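Local coordinates for PROTEIN (hypothetical protein EF0366) (Enterococcus faecalis, PDB 1VPY), which is of unknown function but belongs to the DUF72 family and folds as a TIM alpha/beta barrel, at residues A92-M97 / V132-K137; I149-N154 / Q167-N172. All blocks are in the same frame, centred on the assembly; numbering follows the deposited sequence.

Contact 1. Residues A92-M97 / V132-K137; sequences ASEEEM and VAYLQK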
ATOM      1  N   ALA A  92       4.940  -0.104 -25.655  1.00 42.22           N
ATOM      2  CA  ALA A  92       4.490   0.662 -26.830  1.00 42.98           C
ATOM      3  C   ALA A  92       3.275   1.560 -26.570  1.00 43.59           C
ATOM      4  O   ALA A  92       3.137   2.619 -27.188  1.00 43.59           O
ATOM      5  CB  ALA A  92       4.221  -0.279 -28.008  1.00 42.86           C
ATOM      6  N   SER A  93       2.400   1.121 -25.665  1.00 44.35           N
ATOM      7  CA  SER A  93       1.229   1.891 -25.241  1.00 44.95           C
ATOM      8  C   SER A  93       0.803   1.464 -23.840  1.00 45.35           C
ATOM      9  O   SER A  93       1.271   0.443 -23.326  1.00 45.43           O
ATOM     10  CB  SER A  93       0.067   1.726 -26.233  1.00 44.99           C
ATOM     11  OG  SER A  93      -0.372   0.380 -26.308  1.00 45.05           O
ATOM     12  N   GLU A  94      -0.084   2.252 -23.230  1.00 45.84           N
ATOM     13  CA  GLU A  94      -0.588   1.982 -21.882  1.00 46.36           C
ATOM     14  C   GLU A  94      -1.212   0.592 -21.772  1.00 46.35           C
ATOM     15  O   GLU A  94      -1.039  -0.088 -20.761  1.00 46.39           O
ATOM     16  CB  GLU A  94      -1.611   3.044 -21.465  1.00 46.40           C
ATOM     17  CG  GLU A  94      -1.025   4.432 -21.184  1.00 46.96           C
ATOM     18  CD  GLU A  94      -2.077   5.468 -20.764  1.00 47.10           C
ATOM     19  OE1 GLU A  94      -3.288   5.261 -21.024  1.00 47.50           O
ATOM     20  OE2 GLU A  94      -1.684   6.501 -20.173  1.00 48.30           O
ATOM     21  N   GLU A  95      -1.927   0.181 -22.819  1.00 46.49           N
ATOM     22  CA  GLU A  95      -2.597  -1.121 -22.859  1.00 46.75           C
ATOM     23  C   GLU A  95      -1.622  -2.292 -22.791  1.00 46.76           C
ATOM     24  O   GLU A  95      -1.780  -3.184 -21.960  1.00 46.71           O
ATOM     25  CB  GLU A  95      -3.495  -1.241 -24.099  1.00 46.79           C
ATOM     26  CG  GLU A  95      -4.627  -0.216 -24.170  1.00 47.50           C
ATOM     27  CD  GLU A  95      -5.672  -0.356 -23.055  1.00 48.93           C
ATOM     28  OE1 GLU A  95      -5.546  -1.246 -22.181  1.00 49.29           O
ATOM     29  OE2 GLU A  95      -6.637   0.438 -23.054  1.00 49.61           O
ATOM     30  N   GLU A  96      -0.618  -2.278 -23.666  1.00 46.97           N
ATOM     31  CA  GLU A  96       0.440  -3.288 -23.683  1.00 47.21           C
ATOM     32  C   GLU A  96       1.085  -3.427 -22.299  1.00 47.40           C
ATOM     33  O   GLU A  96       1.422  -4.534 -21.865  1.00 47.35           O
ATOM     34  CB  GLU A  96       1.491  -2.907 -24.728  1.00 47.14           C
ATOM     35  CG  GLU A  96       2.552  -3.966 -25.016  1.00 47.32           C
ATOM     36  CD  GLU A  96       3.389  -3.635 -26.253  1.00 47.54           C
ATOM     37  OE1 GLU A  96       2.814  -3.564 -27.365  1.00 47.50           O
ATOM     38  OE2 GLU A  96       4.622  -3.446 -26.117  1.00 47.52           O
HETATM   39  N   MSE A  97       1.237  -2.295 -21.613  1.00 47.49           N
HETATM   40  CA  MSE A  97       1.832  -2.250 -20.283  1.00 48.07           C
HETATM   41  C   MSE A  97       0.940  -2.901 -19.217  1.00 47.23           C
HETATM   42  O   MSE A  97       1.425  -3.655 -18.371  1.00 47.23           O
HETATM   43  CB  MSE A  97       2.156  -0.805 -19.900  1.00 47.87           C
HETATM   44  CG  MSE A  97       2.753  -0.659 -18.507  1.00 49.22           C
HETATM   45 SE   MSE A  97       3.050   1.188 -17.922  1.00 51.02          SE
HETATM   46  CE  MSE A  97       1.178   1.916 -18.121  1.00 50.51           C
ATOM     47  N   VAL A 132      -8.052  12.609 -12.245  1.00 40.22           N
ATOM     48  CA  VAL A 132      -9.238  11.954 -11.689  1.00 39.71           C
ATOM     49  C   VAL A 132      -9.712  10.965 -12.764  1.00 39.65           C
ATOM     50  O   VAL A 132      -9.954   9.786 -12.477  1.00 39.57           O
ATOM     51  CB  VAL A 132     -10.358  12.976 -11.321  1.00 39.67           C
ATOM     52  CG1 VAL A 132     -11.718  12.298 -11.200  1.00 39.18           C
ATOM     53  CG2 VAL A 132     -10.019  13.720 -10.034  1.00 39.36           C
ATOM     54  N   ALA A 133      -9.805  11.457 -14.004  1.00 39.31           N
ATOM     55  CA  ALA A 133     -10.126  10.633 -15.172  1.00 39.12           C
ATOM     56  C   ALA A 133      -9.064   9.565 -15.463  1.00 38.99           C
ATOM     57  O   ALA A 133      -9.323   8.620 -16.212  1.00 38.98           O
ATOM     58  CB  ALA A 133     -10.354  11.509 -16.402  1.00 39.03           C
ATOM     59  N   TYR A 134      -7.873   9.725 -14.884  1.00 38.75           N
ATOM     60  CA  TYR A 134      -6.850   8.684 -14.937  1.00 38.53           C
ATOM     61  C   TYR A 134      -7.101   7.613 -13.883  1.00 38.48           C
ATOM     62  O   TYR A 134      -6.822   6.437 -14.116  1.00 38.56           O
ATOM     63  CB  TYR A 134      -5.436   9.258 -14.777  1.00 38.56           C
ATOM     64  CG  TYR A 134      -4.347   8.208 -14.901  1.00 38.33           C
ATOM     65  CD1 TYR A 134      -3.887   7.801 -16.154  1.00 38.51           C
ATOM     66  CD2 TYR A 134      -3.791   7.612 -13.768  1.00 38.04           C
ATOM     67  CE1 TYR A 134      -2.901   6.832 -16.278  1.00 38.26           C
ATOM     68  CE2 TYR A 134      -2.801   6.639 -13.881  1.00 37.91           C
ATOM     69  CZ  TYR A 134      -2.366   6.256 -15.141  1.00 38.49           C
ATOM     70  OH  TYR A 134      -1.394   5.302 -15.273  1.00 38.81           O
ATOM     71  N   LEU A 135      -7.615   8.022 -12.721  1.00 38.34           N
ATOM     72  CA  LEU A 135      -7.977   7.071 -11.666  1.00 38.16           C
ATOM     73  C   LEU A 135      -9.126   6.174 -12.119  1.00 38.32           C
ATOM     74  O   LEU A 135      -9.211   5.011 -11.721  1.00 38.29           O
ATOM     75  CB  LEU A 135      -8.342   7.790 -10.363  1.00 38.01           C
ATOM     76  CG  LEU A 135      -7.239   8.512  -9.580  1.00 37.50           C
ATOM     77  CD1 LEU A 135      -7.787   9.086  -8.284  1.00 36.98           C
ATOM     78  CD2 LEU A 135      -6.066   7.601  -9.289  1.00 37.02           C
ATOM     79  N   GLN A 136      -9.996   6.719 -12.965  1.00 38.40           N
ATOM     80  CA  GLN A 136     -11.063   5.939 -13.573  1.00 38.53           C
ATOM     81  C   GLN A 136     -10.491   4.920 -14.550  1.00 38.75           C
ATOM     82  O   GLN A 136     -10.961   3.783 -14.599  1.00 38.75           O
ATOM     83  CB  GLN A 136     -12.096   6.849 -14.241  1.00 38.49           C
ATOM     84  CG  GLN A 136     -12.886   7.677 -13.234  1.00 38.46           C
ATOM     85  CD  GLN A 136     -13.887   8.613 -13.868  1.00 38.32           C
ATOM     86  OE1 GLN A 136     -13.648   9.175 -14.938  1.00 39.05           O
ATOM     87  NE2 GLN A 136     -15.016   8.803 -13.198  1.00 37.65           N
ATOM     88  N   LYS A 137      -9.464   5.321 -15.300  1.00 39.02           N
ATOM     89  CA  LYS A 137      -8.739   4.396 -16.183  1.00 39.59           C
ATOM     90  C   LYS A 137      -8.088   3.254 -15.395  1.00 39.79           C
ATOM     91  O   LYS A 137      -8.084   2.107 -15.855  1.00 40.01           O
ATOM     92  CB  LYS A 137      -7.689   5.125 -17.038  1.00 39.54           C
ATOM     93  CG  LYS A 137      -8.266   6.034 -18.136  1.00 40.05           C
ATOM     94  CD  LYS A 137      -7.258   6.300 -19.257  1.00 40.06           C
ATOM     95  CE  LYS A 137      -6.217   7.352 -18.877  1.00 40.69           C
ATOM     96  NZ  LYS A 137      -5.014   7.274 -19.762  1.00 40.73           N
TER
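Glu94 and Lys137 meet through their charged ends, forming a salt bridge between two helices whose backbones stay well apart: the closest pair of CA atoms, Glu94 CA and Lys137 CA, is 10.2 Å apart. Lys137 NZ donates to Glu94 OE1 over 2.9 Å and approaches the syn lone pair, on the side of the second oxygen. That position brings NZ to 3.4 Å from Glu94 OE2 as well, so the ammonium faces both oxygens unequally, and OE1 alone takes the hydrogen bond.

The two side chains cross at about a right angle. Glu94 is extended beyond CG (chi2 -180°) and carries its carboxylate straight out from the first turn of helix 94-104. Lys137 instead folds at chi3 (-78°), and this kink swings CE and NZ across the end of the glutamate.

Tyr134, one turn before Lys137 on helix 129-141, supplies the second touch. Its CE1 lies 4.1 Å from Glu94 OE2, and the oxygen sits at the ring edge, near the ring plane. The carboxylate itself is turned steeply, 68° from that plane, which excludes a flat stack of the two groups. The phenol oxygen is used elsewhere, in a hydrogen bond between Tyr134 OH and Ile81 O. Trp87, and Trp141 of helix 129-141, also touch the Glu94 side chain.

Ser93 occupies the N-cap position, which places Glu94 at the start of its helix. A negative charge there would be expected to interact favourably with the helix dipole, and the ammonium of Lys137 should further favour the ionised carboxylate. With just 104 Å² buried in total, the contact is chemically one partly buried ion pair bordered by an aromatic edge, linking neighbouring outer helices of the barrel.

Contact 2. Residues I149-N154 / Q167-N172; sequences IELRNN and QFMKEN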
ATOM      1  N   ILE A 149      -5.095   2.702  -3.264  1.00 36.19           N
ATOM      2  CA  ILE A 149      -4.579   3.939  -3.857  1.00 35.94           C
ATOM      3  C   ILE A 149      -3.878   4.739  -2.762  1.00 36.18           C
ATOM      4  O   ILE A 149      -4.427   4.924  -1.672  1.00 36.32           O
ATOM      5  CB  ILE A 149      -5.742   4.793  -4.465  1.00 35.72           C
ATOM      6  CG1 ILE A 149      -6.446   4.066  -5.627  1.00 35.05           C
ATOM      7  CG2 ILE A 149      -5.282   6.199  -4.828  1.00 35.45           C
ATOM      8  CD1 ILE A 149      -5.674   4.003  -6.935  1.00 34.90           C
ATOM      9  N   GLU A 150      -2.662   5.196  -3.048  1.00 36.50           N
ATOM     10  CA  GLU A 150      -1.954   6.126  -2.162  1.00 36.58           C
ATOM     11  C   GLU A 150      -1.603   7.437  -2.861  1.00 36.40           C
ATOM     12  O   GLU A 150      -1.151   7.422  -4.000  1.00 36.47           O
ATOM     13  CB  GLU A 150      -0.686   5.496  -1.603  1.00 36.46           C
ATOM     14  CG  GLU A 150      -0.121   6.291  -0.452  1.00 36.92           C
ATOM     15  CD  GLU A 150       1.216   5.785   0.018  1.00 37.68           C
ATOM     16  OE1 GLU A 150       1.377   4.554   0.182  1.00 36.84           O
ATOM     17  OE2 GLU A 150       2.103   6.636   0.239  1.00 37.19           O
ATOM     18  N   LEU A 151      -1.797   8.555  -2.154  1.00 36.45           N
ATOM     19  CA  LEU A 151      -1.506   9.903  -2.673  1.00 36.39           C
ATOM     20  C   LEU A 151      -0.469  10.640  -1.806  1.00 36.87           C
ATOM     21  O   LEU A 151      -0.396  10.405  -0.595  1.00 36.48           O
ATOM     22  CB  LEU A 151      -2.796  10.733  -2.741  1.00 36.11           C
ATOM     23  CG  LEU A 151      -4.100  10.073  -3.213  1.00 35.30           C
ATOM     24  CD1 LEU A 151      -5.304  10.810  -2.673  1.00 33.80           C
ATOM     25  CD2 LEU A 151      -4.171   9.964  -4.724  1.00 34.21           C
ATOM     26  N   ARG A 152       0.325  11.519  -2.433  1.00 37.42           N
ATOM     27  CA  ARG A 152       1.319  12.362  -1.729  1.00 38.02           C
ATOM     28  C   ARG A 152       1.064  13.848  -1.935  1.00 38.28           C
ATOM     29  O   ARG A 152       1.985  14.660  -1.809  1.00 38.49           O
ATOM     30  CB  ARG A 152       2.760  12.073  -2.181  1.00 38.07           C
ATOM     31  CG  ARG A 152       3.307  10.722  -1.803  1.00 39.33           C
ATOM     32  CD  ARG A 152       4.772  10.785  -1.381  1.00 40.40           C
ATOM     33  NE  ARG A 152       5.407   9.461  -1.403  1.00 41.76           N
ATOM     34  CZ  ARG A 152       5.012   8.415  -0.676  1.00 43.54           C
ATOM     35  NH1 ARG A 152       3.971   8.516   0.138  1.00 44.58           N
ATOM     36  NH2 ARG A 152       5.650   7.252  -0.765  1.00 44.67           N
ATOM     37  N   ASN A 153      -0.174  14.205  -2.255  1.00 38.59           N
ATOM     38  CA  ASN A 153      -0.533  15.604  -2.495  1.00 38.79           C
ATOM     39  C   ASN A 153      -1.752  16.010  -1.677  1.00 39.07           C
ATOM     40  O   ASN A 153      -2.797  15.362  -1.747  1.00 39.03           O
ATOM     41  CB  ASN A 153      -0.776  15.837  -3.987  1.00 38.60           C
ATOM     42  CG  ASN A 153      -0.999  17.289  -4.317  1.00 38.79           C
ATOM     43  OD1 ASN A 153      -2.052  17.851  -4.019  1.00 39.01           O
ATOM     44  ND2 ASN A 153      -0.010  17.908  -4.946  1.00 38.85           N
ATOM     45  N   ASN A 154      -1.622  17.092  -0.916  1.00 39.63           N
ATOM     46  CA  ASN A 154      -2.662  17.491   0.034  1.00 40.27           C
ATOM     47  C   ASN A 154      -3.910  18.148  -0.568  1.00 40.61           C
ATOM     48  O   ASN A 154      -4.890  18.361   0.151  1.00 40.80           O
ATOM     49  CB  ASN A 154      -2.083  18.390   1.129  1.00 40.23           C
ATOM     50  CG  ASN A 154      -2.046  19.848   0.719  1.00 41.04           C
ATOM     51  OD1 ASN A 154      -2.828  20.662   1.215  1.00 42.06           O
ATOM     52  ND2 ASN A 154      -1.153  20.184  -0.206  1.00 41.35           N
ATOM     53  N   GLN A 167     -15.796  10.012  -1.537  1.00 45.05           N
ATOM     54  CA  GLN A 167     -16.940   9.446  -2.255  1.00 45.02           C
ATOM     55  C   GLN A 167     -16.521   8.800  -3.578  1.00 44.74           C
ATOM     56  O   GLN A 167     -17.005   7.722  -3.930  1.00 44.62           O
ATOM     57  CB  GLN A 167     -18.019  10.516  -2.488  1.00 45.14           C
ATOM     58  CG  GLN A 167     -19.385   9.980  -2.937  1.00 45.85           C
ATOM     59  CD  GLN A 167     -20.020   8.997  -1.947  1.00 47.16           C
ATOM     60  OE1 GLN A 167     -19.695   8.983  -0.752  1.00 47.40           O
ATOM     61  NE2 GLN A 167     -20.934   8.167  -2.447  1.00 47.18           N
ATOM     62  N   PHE A 168     -15.619   9.463  -4.295  1.00 44.55           N
ATOM     63  CA  PHE A 168     -15.053   8.927  -5.529  1.00 44.40           C
ATOM     64  C   PHE A 168     -14.298   7.624  -5.273  1.00 44.51           C
ATOM     65  O   PHE A 168     -14.366   6.698  -6.081  1.00 44.68           O
ATOM     66  CB  PHE A 168     -14.137   9.960  -6.196  1.00 44.29           C
ATOM     67  CG  PHE A 168     -13.415   9.442  -7.408  1.00 44.06           C
ATOM     68  CD1 PHE A 168     -14.021   9.474  -8.662  1.00 43.89           C
ATOM     69  CD2 PHE A 168     -12.127   8.922  -7.298  1.00 43.52           C
ATOM     70  CE1 PHE A 168     -13.357   8.997  -9.789  1.00 43.72           C
ATOM     71  CE2 PHE A 168     -11.456   8.441  -8.416  1.00 43.81           C
ATOM     72  CZ  PHE A 168     -12.073   8.480  -9.667  1.00 43.92           C
HETATM   73  N   MSE A 169     -13.578   7.556  -4.154  1.00 44.48           N
HETATM   74  CA  MSE A 169     -12.859   6.341  -3.780  1.00 44.49           C
HETATM   75  C   MSE A 169     -13.833   5.231  -3.403  1.00 43.95           C
HETATM   76  O   MSE A 169     -13.666   4.090  -3.823  1.00 43.83           O
HETATM   77  CB  MSE A 169     -11.884   6.611  -2.632  1.00 45.28           C
HETATM   78  CG  MSE A 169     -10.819   7.666  -2.934  1.00 46.60           C
HETATM   79 SE   MSE A 169      -9.456   7.117  -4.242  1.00 52.31          SE
HETATM   80  CE  MSE A 169      -8.512   8.840  -4.499  1.00 48.65           C
ATOM     81  N   LYS A 170     -14.849   5.576  -2.613  1.00 43.54           N
ATOM     82  CA  LYS A 170     -15.927   4.644  -2.275  1.00 43.11           C
ATOM     83  C   LYS A 170     -16.637   4.102  -3.517  1.00 42.78           C
ATOM     84  O   LYS A 170     -16.761   2.887  -3.673  1.00 42.90           O
ATOM     85  CB  LYS A 170     -16.956   5.286  -1.342  1.00 43.09           C
ATOM     86  CG  LYS A 170     -16.905   4.804   0.088  1.00 42.85           C
ATOM     87  CD  LYS A 170     -18.302   4.483   0.593  1.00 42.63           C
ATOM     88  CE  LYS A 170     -18.331   4.298   2.105  1.00 42.15           C
ATOM     89  NZ  LYS A 170     -18.301   5.609   2.802  1.00 41.54           N
ATOM     90  N   GLU A 171     -17.091   5.001  -4.393  1.00 42.11           N
ATOM     91  CA  GLU A 171     -17.788   4.619  -5.628  1.00 41.64           C
ATOM     92  C   GLU A 171     -17.000   3.644  -6.495  1.00 41.18           C
ATOM     93  O   GLU A 171     -17.587   2.790  -7.149  1.00 41.24           O
ATOM     94  CB  GLU A 171     -18.147   5.847  -6.459  1.00 41.67           C
ATOM     95  CG  GLU A 171     -19.441   6.528  -6.048  1.00 42.45           C
ATOM     96  CD  GLU A 171     -19.552   7.948  -6.587  1.00 43.49           C
ATOM     97  OE1 GLU A 171     -18.623   8.394  -7.302  1.00 42.82           O
ATOM     98  OE2 GLU A 171     -20.569   8.620  -6.287  1.00 43.91           O
ATOM     99  N   ASN A 172     -15.677   3.774  -6.495  1.00 40.70           N
ATOM    100  CA  ASN A 172     -14.823   2.910  -7.299  1.00 40.14           C
ATOM    101  C   ASN A 172     -14.233   1.740  -6.525  1.00 39.82           C
ATOM    102  O   ASN A 172     -13.368   1.038  -7.035  1.00 39.68           O
ATOM    103  CB  ASN A 172     -13.707   3.727  -7.939  1.00 40.28           C
ATOM    104  CG  ASN A 172     -14.220   4.682  -8.993  1.00 40.36           C
ATOM    105  OD1 ASN A 172     -14.680   4.267 -10.057  1.00 40.59           O
ATOM    106  ND2 ASN A 172     -14.146   5.972  -8.701  1.00 40.64           N
TER
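Met169, a selenomethionine, reaches from helix 162-171 to Ile149 and Leu151. Its CB points toward the strand segment, and CB and CG carry the chain in that direction. The chain then bends at chi2 (-70°), and SE passes Ile149 CG2 at 4.3 Å. The terminal CE does the touching: it lies 4.2 Å from Ile149 CG2 and, at the same 4.2 Å, from Leu151 CD1.

The two approaches differ. Met169 crosses the Ile149 side chain at about a right angle, whereas it meets Leu151 tip to tip, methyl against methyl. Ile149 and Leu151 both direct CB toward the helix; Glu150 between them directs CB away, and its carboxylate is shared among Arg204, His206 and Arg152. Both touches are apolar, and all three side chains are buried.

Where the helix ends, Asn172 folds back, its ND2 donating to Phe168 O over 2.7 Å and lying above the centre of the Phe168 ring.

The contact packs the helix of the beta-alpha-beta unit 147-150, 162-171 and 175-180 onto the end of its first strand and the residue that follows it; Leu176 of the second strand touches both Leu151 and Met169, and Leu135 of helix 129-141 borders Met169.

From the N terminus, contact 1 comes first, joining helix 94-104 to helix 129-141 and closing a loop of 34 intervening residues that includes barrel strand 114-120. The chain then enters strand 147-150, where contact 2 opens, and the 12 residues between its segments, the last five already helical, lead back along helix 162-171. The loops therefore run in series, neither nested nor crossed. Their centres lie 17 Å apart, yet segments 132-137 and 167-172 pack directly: Gln136 CG is 3.7 Å from Phe168 CE1, and Leu135 CD1 is 3.7 Å from Phe168 CE2. Helix 129-141 thus stands between helices 94-104 and 162-171, while contact 2 continues inward to the sheet.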